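Local coordinates for bacterial Pleckstrin homology domain-containing protein (PDB 3DCX), which is of unknown function but adopts a bacterial pleckstrin-homology fold and occurs as five copies in the crystal assembly, at residues A[61-73]-A[80-92]. Residues are numbered along the deposited sequence; the frame is centred on the assembly and turned at random.
Sequences SVPYKAITHFEVE and MDAELKLWISGQK
Trp87 lies flat against His69 in an offset stack: the imidazole and the five-membered ring of the indole are tilted by only 9°, and His69 CE1 comes 3.3 Å from Trp87 CD2. With CG set between its backbone N and carbonyl carbon (chi1 59°), His69 folds its ring over the neighbouring strand. His69 NE2 hydrogen-bonds Gln91 of the second subunit, and His69 ND1 hydrogen-bonds His60 of the second subunit. At the indole's edge, in its plane, run His69 O and Phe70 CA, and Glu71 CB packs 3.9 Å from Trp87 CZ3. Replacing Trp87 with an alanine is likely to leave one face of the His69 ring without its stacking partner and open a gap beside Glu71 CB. Beyond CB, Glu71 runs extended alongside Lys85, but its OE2 stays 4.2 Å from Lys85 NZ, too far for a salt bridge. Glu73 OE1 forms a salt bridge with Lys56 of the second subunit, which probably offsets the nearby Glu83 carboxylate. Beneath these side chains Glu71 and Lys85 exchange two backbone hydrogen bonds, and Glu73 pairs likewise with Glu83. On the other face, Phe70 CB meets Leu86 CD2 at 3.8 Å and Val72 CG2 packs on Leu84 CD1; helix 105-116 covers Phe70 and Val72. This is an antiparallel beta hairpin of the PH fold's second sheet, whose outer strand 67-73 continues the sheet into a neighbouring subunit.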
# COMPACT_ATOMS: atom_id res chain seq x y z
N SER A 61 10.35 -13.26 -6.08
CA SER A 61 10.31 -13.07 -4.62
C SER A 61 9.00 -12.43 -4.17
O SER A 61 8.62 -11.33 -4.64
CB SER A 61 11.47 -12.21 -4.14
OG SER A 61 12.72 -12.82 -4.46
N VAL A 62 8.31 -13.12 -3.26
CA VAL A 62 7.11 -12.60 -2.64
C VAL A 62 7.35 -12.43 -1.15
O VAL A 62 7.26 -13.42 -0.41
CB VAL A 62 5.89 -13.47 -2.88
CG1 VAL A 62 4.63 -12.69 -2.43
CG2 VAL A 62 5.80 -13.85 -4.35
N PRO A 63 7.70 -11.21 -0.71
CA PRO A 63 7.83 -10.99 0.72
C PRO A 63 6.50 -11.27 1.39
O PRO A 63 5.44 -11.04 0.80
CB PRO A 63 8.22 -9.50 0.83
CG PRO A 63 8.76 -9.15 -0.53
CD PRO A 63 7.98 -9.98 -1.48
N TYR A 64 6.55 -11.77 2.61
CA TYR A 64 5.33 -12.14 3.30
C TYR A 64 4.45 -10.92 3.50
O TYR A 64 3.24 -11.03 3.46
CB TYR A 64 5.64 -12.81 4.62
CG TYR A 64 6.26 -14.17 4.45
CD1 TYR A 64 5.50 -15.27 4.05
CD2 TYR A 64 7.60 -14.37 4.70
CE1 TYR A 64 6.07 -16.54 3.92
CE2 TYR A 64 8.19 -15.64 4.55
CZ TYR A 64 7.43 -16.71 4.16
OH TYR A 64 8.04 -17.96 4.03
N LYS A 65 5.07 -9.75 3.65
CA LYS A 65 4.30 -8.51 3.88
C LYS A 65 3.46 -8.09 2.66
O LYS A 65 2.56 -7.27 2.80
CB LYS A 65 5.22 -7.39 4.37
CG LYS A 65 6.37 -7.07 3.45
CD LYS A 65 7.65 -6.63 4.20
CE LYS A 65 8.84 -6.45 3.22
NZ LYS A 65 8.52 -5.55 2.07
N ALA A 66 3.72 -8.69 1.50
CA ALA A 66 2.94 -8.43 0.28
C ALA A 66 1.71 -9.33 0.17
O ALA A 66 0.85 -9.14 -0.69
CB ALA A 66 3.81 -8.65 -0.95
N ILE A 67 1.65 -10.37 1.01
CA ILE A 67 0.53 -11.31 1.01
C ILE A 67 -0.55 -10.67 1.86
O ILE A 67 -0.47 -10.68 3.10
CB ILE A 67 0.92 -12.70 1.56
CG1 ILE A 67 2.07 -13.32 0.78
CG2 ILE A 67 -0.25 -13.62 1.47
CD1 ILE A 67 2.64 -14.56 1.43
N THR A 68 -1.55 -10.12 1.22
CA THR A 68 -2.56 -9.31 1.92
C THR A 68 -3.65 -10.18 2.55
O THR A 68 -4.31 -9.79 3.53
CB THR A 68 -3.19 -8.33 0.94
OG1 THR A 68 -3.75 -9.06 -0.15
CG2 THR A 68 -2.11 -7.36 0.39
N HIS A 69 -3.86 -11.35 1.97
CA HIS A 69 -4.76 -12.35 2.52
C HIS A 69 -4.52 -13.67 1.78
O HIS A 69 -3.81 -13.72 0.76
CB HIS A 69 -6.24 -11.90 2.54
CG HIS A 69 -6.85 -11.53 1.21
ND1 HIS A 69 -8.00 -12.12 0.74
CD2 HIS A 69 -6.51 -10.58 0.30
CE1 HIS A 69 -8.32 -11.58 -0.42
NE2 HIS A 69 -7.43 -10.65 -0.71
N PHE A 70 -5.02 -14.74 2.36
CA PHE A 70 -4.80 -16.06 1.79
C PHE A 70 -5.88 -17.00 2.22
O PHE A 70 -6.58 -16.76 3.18
CB PHE A 70 -3.39 -16.59 2.16
CG PHE A 70 -3.11 -16.66 3.64
CD1 PHE A 70 -2.63 -15.57 4.33
CD2 PHE A 70 -3.33 -17.83 4.34
CE1 PHE A 70 -2.38 -15.63 5.68
CE2 PHE A 70 -3.09 -17.91 5.70
CZ PHE A 70 -2.58 -16.82 6.37
N GLU A 71 -6.00 -18.10 1.48
CA GLU A 71 -7.03 -19.08 1.72
C GLU A 71 -6.55 -20.52 1.41
O GLU A 71 -5.80 -20.74 0.47
CB GLU A 71 -8.24 -18.74 0.85
CG GLU A 71 -9.45 -19.65 1.05
CD GLU A 71 -10.44 -19.53 -0.09
OE1 GLU A 71 -11.08 -18.47 -0.20
OE2 GLU A 71 -10.54 -20.49 -0.89
N VAL A 72 -6.97 -21.47 2.25
CA VAL A 72 -6.80 -22.89 1.96
C VAL A 72 -8.17 -23.53 1.87
O VAL A 72 -9.03 -23.32 2.73
CB VAL A 72 -5.97 -23.63 3.03
CG1 VAL A 72 -5.87 -25.15 2.70
CG2 VAL A 72 -4.59 -23.01 3.14
N GLU A 73 -8.35 -24.34 0.82
CA GLU A 73 -9.59 -25.05 0.54
C GLU A 73 -9.19 -26.51 0.52
O GLU A 73 -8.28 -26.90 -0.22
CB GLU A 73 -10.14 -24.63 -0.82
CG GLU A 73 -11.56 -25.00 -1.15
CD GLU A 73 -11.89 -24.66 -2.61
OE1 GLU A 73 -11.64 -25.50 -3.50
OE2 GLU A 73 -12.39 -23.53 -2.86
N MSE A 80 -8.05 -35.63 -5.18
CA MSE A 80 -7.78 -34.19 -5.31
C MSE A 80 -6.89 -33.66 -4.18
O MSE A 80 -6.84 -34.24 -3.10
CB MSE A 80 -9.10 -33.41 -5.30
CG MSE A 80 -10.02 -33.72 -6.48
SE MSE A 80 -9.36 -32.92 -8.13
CE MSE A 80 -9.64 -30.99 -7.63
N ASP A 81 -6.23 -32.54 -4.45
CA ASP A 81 -5.37 -31.88 -3.46
C ASP A 81 -6.02 -30.61 -2.91
O ASP A 81 -6.85 -30.00 -3.58
CB ASP A 81 -4.03 -31.52 -4.11
CG ASP A 81 -3.27 -32.74 -4.56
OD1 ASP A 81 -3.32 -33.76 -3.81
OD2 ASP A 81 -2.63 -32.69 -5.65
N ALA A 82 -5.63 -30.23 -1.70
CA ALA A 82 -6.05 -28.94 -1.12
C ALA A 82 -5.41 -27.84 -1.94
O ALA A 82 -4.39 -28.05 -2.59
CB ALA A 82 -5.63 -28.81 0.36
N GLU A 83 -6.04 -26.67 -1.93
CA GLU A 83 -5.61 -25.54 -2.75
C GLU A 83 -5.24 -24.36 -1.87
O GLU A 83 -5.97 -24.04 -0.93
CB GLU A 83 -6.75 -25.13 -3.66
CG GLU A 83 -6.31 -24.52 -4.96
CD GLU A 83 -7.49 -24.24 -5.85
OE1 GLU A 83 -8.24 -23.27 -5.56
OE2 GLU A 83 -7.67 -24.98 -6.83
N LEU A 84 -4.10 -23.74 -2.15
CA LEU A 84 -3.67 -22.51 -1.49
C LEU A 84 -3.84 -21.35 -2.47
O LEU A 84 -3.34 -21.41 -3.59
CB LEU A 84 -2.21 -22.60 -1.02
CG LEU A 84 -1.48 -21.40 -0.40
CD1 LEU A 84 -2.03 -21.11 1.00
CD2 LEU A 84 0.02 -21.64 -0.33
N LYS A 85 -4.57 -20.32 -2.05
CA LYS A 85 -4.69 -19.07 -2.78
C LYS A 85 -3.94 -17.99 -1.99
O LYS A 85 -4.15 -17.82 -0.77
CB LYS A 85 -6.15 -18.66 -2.93
CG LYS A 85 -7.04 -19.71 -3.59
CD LYS A 85 -8.42 -19.11 -3.89
CE LYS A 85 -9.16 -19.91 -4.95
NZ LYS A 85 -10.60 -19.58 -4.95
N LEU A 86 -3.04 -17.28 -2.66
CA LEU A 86 -2.28 -16.16 -2.03
C LEU A 86 -2.60 -14.91 -2.81
O LEU A 86 -2.40 -14.88 -4.02
CB LEU A 86 -0.78 -16.38 -2.07
CG LEU A 86 -0.15 -17.59 -1.35
CD1 LEU A 86 1.34 -17.62 -1.68
CD2 LEU A 86 -0.35 -17.57 0.16
N TRP A 87 -3.13 -13.90 -2.12
CA TRP A 87 -3.36 -12.62 -2.79
C TRP A 87 -2.17 -11.75 -2.55
O TRP A 87 -1.74 -11.56 -1.42
CB TRP A 87 -4.60 -11.96 -2.28
CG TRP A 87 -5.82 -12.49 -2.87
CD1 TRP A 87 -6.51 -11.99 -3.97
CD2 TRP A 87 -6.56 -13.61 -2.42
NE1 TRP A 87 -7.62 -12.74 -4.20
CE2 TRP A 87 -7.69 -13.73 -3.26
CE3 TRP A 87 -6.40 -14.52 -1.37
CZ2 TRP A 87 -8.63 -14.74 -3.11
CZ3 TRP A 87 -7.34 -15.51 -1.21
CH2 TRP A 87 -8.45 -15.61 -2.08
N ILE A 88 -1.60 -11.26 -3.63
CA ILE A 88 -0.44 -10.40 -3.58
C ILE A 88 -0.88 -8.97 -3.87
O ILE A 88 -1.60 -8.69 -4.84
CB ILE A 88 0.61 -10.85 -4.56
CG1 ILE A 88 1.06 -12.29 -4.24
CG2 ILE A 88 1.83 -9.88 -4.55
CD1 ILE A 88 1.79 -12.96 -5.43
N SER A 89 -0.44 -8.06 -3.00
CA SER A 89 -0.75 -6.64 -3.14
C SER A 89 -0.57 -6.15 -4.57
O SER A 89 0.53 -6.28 -5.15
CB SER A 89 0.14 -5.83 -2.21
OG SER A 89 -0.18 -4.48 -2.36
N GLY A 90 -1.63 -5.56 -5.13
CA GLY A 90 -1.61 -4.95 -6.45
C GLY A 90 -1.93 -5.89 -7.58
O GLY A 90 -2.12 -5.45 -8.73
N GLN A 91 -1.99 -7.20 -7.28
CA GLN A 91 -2.30 -8.22 -8.28
C GLN A 91 -3.71 -8.75 -8.04
O GLN A 91 -4.00 -9.30 -6.98
CB GLN A 91 -1.24 -9.31 -8.20
CG GLN A 91 -1.43 -10.46 -9.18
CD GLN A 91 -0.48 -11.61 -8.90
OE1 GLN A 91 0.74 -11.44 -8.90
NE2 GLN A 91 -1.04 -12.80 -8.62
N LYS A 92 -4.61 -8.56 -9.01
CA LYS A 92 -6.04 -8.76 -8.76
C LYS A 92 -6.39 -10.21 -8.53
O LYS A 92 -7.18 -10.53 -7.65
CB LYS A 92 -6.93 -8.23 -9.91
CG LYS A 92 -8.40 -8.21 -9.50
CD LYS A 92 -9.31 -7.76 -10.62
CE LYS A 92 -10.75 -8.18 -10.32
NZ LYS A 92 -10.86 -9.66 -10.10